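Long-range contacts in disulfide bond protein A (Staphylococcus aureus, PDB 3BCI), which probably acts as a thioredoxin-family thiol:disulfide oxidoreductase, exchanging disulfide bonds with proteins as they fold: residues D20-Y25 and K95-K100; D60-S65 and A134-K139. All coordinates share one frame; numbering follows the deposited sequence.

Contact 1: D20-Y25 and K95-K100; sequences DYKCPY and KEWLTK
The turn that leads into the redox-active CxxC motif, the disulfide-forming pair C23 and C26 at the start of helix 24-42, lays K22 against W97 and L98. This is a type I turn from D20 to C23, and it contains an Asx turn: K22 N donates to D20 OD1 at 2.8 Å, nearly straight at 171°. K22 and the two side chains run past each other in opposite directions. K22 CG lies 3.5 Å from L98 CD1, and the bend at chi3 (71°) carries CE to within 3.6 Å of W97 NE1, oblique to the indole. K22 NZ donates to K95 O (2.8 Å) from above the carbonyl plane; it also forms a salt bridge with D60 OD1 and hydrogen bonds with L57 O and E93 O, partners that would hold the ammonium in place, D60 probably balancing its charge. Y21 O meets the indole edge in its plane, 3.5 Å from CZ2, while L98 CG sits over the centre of one ring face. A water accepts from W97 NE1 (2.9 Å) and donates to K22 O. The whole is a thioredoxin-type active-site turn, backed by a loop of the helical region characteristic of DsbA proteins.

Contact 2: D60-S65 and A134-K139; sequences DSIVGS and AAEKDK
A single water is held between S65 and A135, with two hydrogen bonds of 2.7 Å: S65 OG donates to it, and it donates in turn to A135 O. In a regular helix that carbonyl would accept from the amide four residues on, yet here K139 N stands 3.9 Å from A135 O and instead makes a weak bond to E136 O. The water thus supplies a donor where the backbone pattern departs from regularity, and it does so at the meeting of two helices: the axes of segments 61-65 and 134-139 pass 9.4 Å apart, with their N-to-C directions at 120°.

Small residues meet where the two backbones come closest. A135 CB lies against the hydroxyl of S65, 3.6 Å from OG, and the two CA atoms are 5.5 Å apart, the nearest such pair across the segments. S65 OG is anti to its own backbone N (chi1 -178°), and from there it reaches both the alanine methyl and the water.

One turn earlier, I62 fills the adjoining position. Its CG1 is also anti to the backbone N (chi1 -167°) and leads toward the second helix, where CD1 rests 3.7 Å from A135 CB. E136 crosses the isoleucine at about a right angle and brings OE2 to 3.8 Å from I62 CG1. This is packing of a carboxylate against aliphatic carbon, with R66 also touching the glutamate side chain.

D138 also points across, but its OD2 accepts from H69 NE2 and N53 N. The packing of helix 61-74 on helix 130-144 therefore relies here on close apolar fit and a water-mediated link, while the direct polar ties run from D138 to H69, farther along helix 61-74, and to strand 48-53.

In the fold
Read from the N terminus, the chain leaves strand 14-19 through residues 20-25, runs along helix 24-42 and strand 48-53, and reaches 60-65 at the head of helix 61-74. Contact 1 closes its loop when 95-100 returns, just before helix 100-108; contact 2 closes later, when helix 130-144 brings 134-139 back. The two loops cross, since their segments alternate. D60 joins them directly: besides its salt bridge to K22, its OD2 probably accepts from L98 N. Contact 1 thus ties the loop before helix 100-108 to the active-site turn of the thioredoxin fold, and contact 2 ties helix 61-74 to helix 130-144.

Contact 1: D20-Y25 and K95-K100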
loop_
_atom_site.group_PDB
_atom_site.type_symbol
_atom_site.label_atom_id
_atom_site.label_comp_id
_atom_site.label_asym_id
_atom_site.label_seq_id
_atom_site.Cartn_x
_atom_site.Cartn_y
_atom_site.Cartn_z
ATOM N N ASP A 20 2.126 3.566 6.072
ATOM C CA ASP A 20 1.333 2.709 6.948
ATOM C C ASP A 20 -0.112 3.148 6.742
ATOM O O ASP A 20 -0.386 4.344 6.665
ATOM C CB ASP A 20 1.751 2.930 8.410
ATOM C CG ASP A 20 1.099 1.943 9.367
ATOM O OD1 ASP A 20 -0.114 1.688 9.230
ATOM O OD2 ASP A 20 1.799 1.429 10.264
ATOM N N TYR A 21 -1.034 2.192 6.647
ATOM C CA TYR A 21 -2.438 2.526 6.441
ATOM C C TYR A 21 -3.029 3.335 7.594
ATOM O O TYR A 21 -4.053 3.992 7.430
ATOM C CB TYR A 21 -3.266 1.249 6.231
ATOM C CG TYR A 21 -3.086 0.626 4.869
ATOM C CD1 TYR A 21 -3.488 1.303 3.721
ATOM C CD2 TYR A 21 -2.495 -0.630 4.724
ATOM C CE1 TYR A 21 -3.303 0.753 2.461
ATOM C CE2 TYR A 21 -2.306 -1.190 3.460
ATOM C CZ TYR A 21 -2.711 -0.490 2.336
ATOM O OH TYR A 21 -2.525 -1.022 1.082
ATOM N N LYS A 22 -2.380 3.296 8.754
ATOM C CA LYS A 22 -2.862 4.027 9.926
ATOM C C LYS A 22 -2.249 5.417 10.032
ATOM O O LYS A 22 -2.604 6.194 10.921
ATOM C CB LYS A 22 -2.520 3.253 11.201
ATOM C CG LYS A 22 -3.180 1.887 11.296
ATOM C CD LYS A 22 -2.987 1.250 12.670
ATOM C CE LYS A 22 -3.814 1.951 13.741
ATOM N NZ LYS A 22 -3.544 1.376 15.093
ATOM N N CYS A 23 -1.346 5.719 9.113
ATOM C CA CYS A 23 -0.690 7.014 9.107
ATOM C C CYS A 23 -1.491 8.099 8.400
ATOM O O CYS A 23 -1.809 7.996 7.212
ATOM C CB CYS A 23 0.694 6.883 8.484
ATOM S SG CYS A 23 1.562 8.423 8.284
ATOM N N PRO A 24 -1.820 9.168 9.136
ATOM C CA PRO A 24 -2.592 10.295 8.604
ATOM C C PRO A 24 -1.997 10.966 7.385
ATOM O O PRO A 24 -2.714 11.266 6.432
ATOM C CB PRO A 24 -2.696 11.246 9.799
ATOM C CG PRO A 24 -2.629 10.318 10.981
ATOM C CD PRO A 24 -1.535 9.371 10.570
ATOM N N TYR A 25 -0.690 11.208 7.413
ATOM C CA TYR A 25 -0.031 11.858 6.288
ATOM C C TYR A 25 0.038 10.951 5.071
ATOM O O TYR A 25 0.035 11.417 3.938
ATOM C CB TYR A 25 1.377 12.322 6.683
ATOM C CG TYR A 25 1.387 13.550 7.576
ATOM C CD1 TYR A 25 0.194 14.152 7.982
ATOM C CD2 TYR A 25 2.588 14.105 8.020
ATOM C CE1 TYR A 25 0.195 15.275 8.806
ATOM C CE2 TYR A 25 2.600 15.228 8.844
ATOM C CZ TYR A 25 1.402 15.808 9.232
ATOM O OH TYR A 25 1.412 16.921 10.042
ATOM N N LYS A 95 -6.429 3.803 17.775
ATOM C CA LYS A 95 -7.425 2.740 17.768
ATOM C C LYS A 95 -6.911 1.605 16.891
ATOM O O LYS A 95 -6.231 1.846 15.891
ATOM C CB LYS A 95 -8.742 3.229 17.163
ATOM C CG LYS A 95 -9.520 4.242 17.975
ATOM C CD LYS A 95 -10.721 4.719 17.166
ATOM C CE LYS A 95 -11.641 5.619 17.972
ATOM N NZ LYS A 95 -12.350 4.866 19.043
ATOM N N GLU A 96 -7.230 0.370 17.263
ATOM C CA GLU A 96 -6.829 -0.777 16.460
ATOM C C GLU A 96 -8.005 -1.024 15.520
ATOM O O GLU A 96 -8.676 -2.051 15.601
ATOM C CB GLU A 96 -6.592 -2.005 17.343
ATOM C CG GLU A 96 -5.662 -1.755 18.518
ATOM C CD GLU A 96 -5.320 -3.026 19.271
ATOM O OE1 GLU A 96 -6.116 -3.987 19.214
ATOM O OE2 GLU A 96 -4.260 -3.060 19.930
ATOM N N TRP A 97 -8.251 -0.062 14.634
ATOM C CA TRP A 97 -9.362 -0.143 13.698
ATOM C C TRP A 97 -9.184 -1.124 12.540
ATOM O O TRP A 97 -10.161 -1.471 11.875
ATOM C CB TRP A 97 -9.684 1.247 13.138
ATOM C CG TRP A 97 -8.569 1.880 12.348
ATOM C CD1 TRP A 97 -7.505 2.581 12.841
ATOM C CD2 TRP A 97 -8.418 1.872 10.923
ATOM N NE1 TRP A 97 -6.703 3.014 11.809
ATOM C CE2 TRP A 97 -7.239 2.590 10.622
ATOM C CE3 TRP A 97 -9.164 1.325 9.870
ATOM C CZ2 TRP A 97 -6.789 2.780 9.307
ATOM C CZ3 TRP A 97 -8.718 1.512 8.564
ATOM C CH2 TRP A 97 -7.539 2.234 8.296
ATOM N N LEU A 98 -7.953 -1.568 12.287
ATOM C CA LEU A 98 -7.712 -2.518 11.201
ATOM C C LEU A 98 -8.020 -3.942 11.657
ATOM O O LEU A 98 -7.139 -4.793 11.737
ATOM C CB LEU A 98 -6.264 -2.422 10.702
ATOM C CG LEU A 98 -5.941 -1.174 9.873
ATOM C CD1 LEU A 98 -4.435 -1.020 9.723
ATOM C CD2 LEU A 98 -6.617 -1.287 8.507
ATOM N N THR A 99 -9.292 -4.186 11.947
ATOM C CA THR A 99 -9.756 -5.491 12.398
ATOM C C THR A 99 -10.009 -6.404 11.199
ATOM O O THR A 99 -10.141 -5.940 10.070
ATOM C CB THR A 99 -11.068 -5.355 13.182
ATOM O OG1 THR A 99 -12.094 -4.866 12.308
ATOM C CG2 THR A 99 -10.900 -4.367 14.343
ATOM N N LYS A 100 -10.078 -7.706 11.448
ATOM C CA LYS A 100 -10.332 -8.652 10.372
ATOM C C LYS A 100 -11.741 -8.441 9.826
ATOM O O LYS A 100 -12.009 -8.689 8.649
ATOM C CB LYS A 100 -10.158 -10.079 10.882
ATOM C CG LYS A 100 -8.729 -10.388 11.296
ATOM C CD LYS A 100 -8.567 -11.833 11.729
ATOM C CE LYS A 100 -7.138 -12.100 12.175
ATOM N NZ LYS A 100 -6.974 -13.482 12.698
HETATM O O HOH W 1 -4.949 5.384 11.877
#

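Contact 2: D60-S65 and A134-K139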
loop_
_atom_site.group_PDB
_atom_site.type_symbol
_atom_site.label_atom_id
_atom_site.label_comp_id
_atom_site.label_asym_id
_atom_site.label_seq_id
_atom_site.Cartn_x
_atom_site.Cartn_y
_atom_site.Cartn_z
ATOM N N ASP A 60 -2.444 -3.809 14.944
ATOM C CA ASP A 60 -3.349 -4.065 13.834
ATOM C C ASP A 60 -2.766 -3.597 12.497
ATOM O O ASP A 60 -3.286 -3.940 11.438
ATOM C CB ASP A 60 -4.701 -3.393 14.092
ATOM C CG ASP A 60 -4.586 -1.894 14.284
ATOM O OD1 ASP A 60 -3.716 -1.450 15.066
ATOM O OD2 ASP A 60 -5.380 -1.160 13.660
ATOM N N SER A 61 -1.686 -2.820 12.550
ATOM C CA SER A 61 -1.039 -2.322 11.336
ATOM C C SER A 61 -0.580 -3.463 10.445
ATOM O O SER A 61 -0.808 -3.451 9.238
ATOM C CB SER A 61 0.179 -1.452 11.679
ATOM O OG SER A 61 -0.193 -0.111 11.943
ATOM N N ILE A 62 0.066 -4.452 11.050
ATOM C CA ILE A 62 0.579 -5.603 10.317
ATOM C C ILE A 62 -0.551 -6.440 9.724
ATOM O O ILE A 62 -0.387 -7.057 8.669
ATOM C CB ILE A 62 1.458 -6.493 11.238
ATOM C CG1 ILE A 62 2.251 -7.500 10.405
ATOM C CG2 ILE A 62 0.583 -7.219 12.258
ATOM C CD1 ILE A 62 3.292 -6.856 9.490
ATOM N N VAL A 63 -1.696 -6.466 10.402
ATOM C CA VAL A 63 -2.831 -7.238 9.914
ATOM C C VAL A 63 -3.341 -6.579 8.639
ATOM O O VAL A 63 -3.636 -7.255 7.652
ATOM C CB VAL A 63 -3.980 -7.299 10.953
ATOM C CG1 VAL A 63 -5.132 -8.122 10.402
ATOM C CG2 VAL A 63 -3.480 -7.923 12.255
ATOM N N GLY A 64 -3.439 -5.253 8.667
ATOM C CA GLY A 64 -3.893 -4.523 7.499
ATOM C C GLY A 64 -2.917 -4.734 6.354
ATOM O O GLY A 64 -3.321 -4.870 5.195
ATOM N N SER A 65 -1.629 -4.776 6.682
ATOM C CA SER A 65 -0.590 -4.977 5.678
ATOM C C SER A 65 -0.715 -6.350 5.029
ATOM O O SER A 65 -0.546 -6.478 3.822
ATOM C CB SER A 65 0.800 -4.833 6.303
ATOM O OG SER A 65 1.806 -4.982 5.314
ATOM N N ALA A 134 5.215 -11.472 3.226
ATOM C CA ALA A 134 5.370 -10.197 2.540
ATOM C C ALA A 134 5.207 -9.037 3.517
ATOM O O ALA A 134 5.986 -8.090 3.490
ATOM C CB ALA A 134 4.345 -10.083 1.407
ATOM N N ALA A 135 4.203 -9.119 4.384
ATOM C CA ALA A 135 3.961 -8.053 5.349
ATOM C C ALA A 135 5.170 -7.900 6.269
ATOM O O ALA A 135 5.591 -6.786 6.566
ATOM C CB ALA A 135 2.694 -8.342 6.155
ATOM N N GLU A 136 5.734 -9.022 6.707
ATOM C CA GLU A 136 6.908 -8.994 7.570
ATOM C C GLU A 136 8.111 -8.416 6.827
ATOM O O GLU A 136 8.834 -7.579 7.361
ATOM C CB GLU A 136 7.262 -10.406 8.050
ATOM C CG GLU A 136 6.288 -11.010 9.056
ATOM C CD GLU A 136 6.138 -10.166 10.311
ATOM O OE1 GLU A 136 7.158 -9.606 10.773
ATOM O OE2 GLU A 136 5.005 -10.072 10.839
ATOM N N LYS A 137 8.313 -8.869 5.593
ATOM C CA LYS A 137 9.434 -8.425 4.778
ATOM C C LYS A 137 9.438 -6.911 4.578
ATOM O O LYS A 137 10.501 -6.290 4.557
ATOM C CB LYS A 137 9.408 -9.131 3.418
ATOM C CG LYS A 137 10.671 -8.919 2.589
ATOM C CD LYS A 137 10.546 -9.534 1.201
ATOM C CE LYS A 137 11.847 -9.386 0.415
ATOM N NZ LYS A 137 11.721 -9.894 -0.984
ATOM N N ASP A 138 8.254 -6.321 4.434
ATOM C CA ASP A 138 8.146 -4.872 4.253
ATOM C C ASP A 138 8.874 -4.119 5.364
ATOM O O ASP A 138 9.508 -3.092 5.125
ATOM C CB ASP A 138 6.680 -4.439 4.244
ATOM C CG ASP A 138 6.099 -4.355 2.845
ATOM O OD1 ASP A 138 6.759 -4.813 1.882
ATOM O OD2 ASP A 138 4.973 -3.835 2.714
ATOM N N LYS A 139 8.787 -4.623 6.589
ATOM C CA LYS A 139 9.451 -3.949 7.696
ATOM C C LYS A 139 10.964 -4.036 7.534
ATOM O O LYS A 139 11.682 -3.091 7.850
ATOM C CB LYS A 139 9.033 -4.573 9.023
ATOM C CG LYS A 139 7.528 -4.659 9.190
ATOM C CD LYS A 139 7.169 -5.392 10.463
ATOM C CE LYS A 139 7.088 -4.432 11.623
ATOM N NZ LYS A 139 7.286 -5.138 12.915
HETATM O O HOH W 2 4.122 -4.563 6.611
#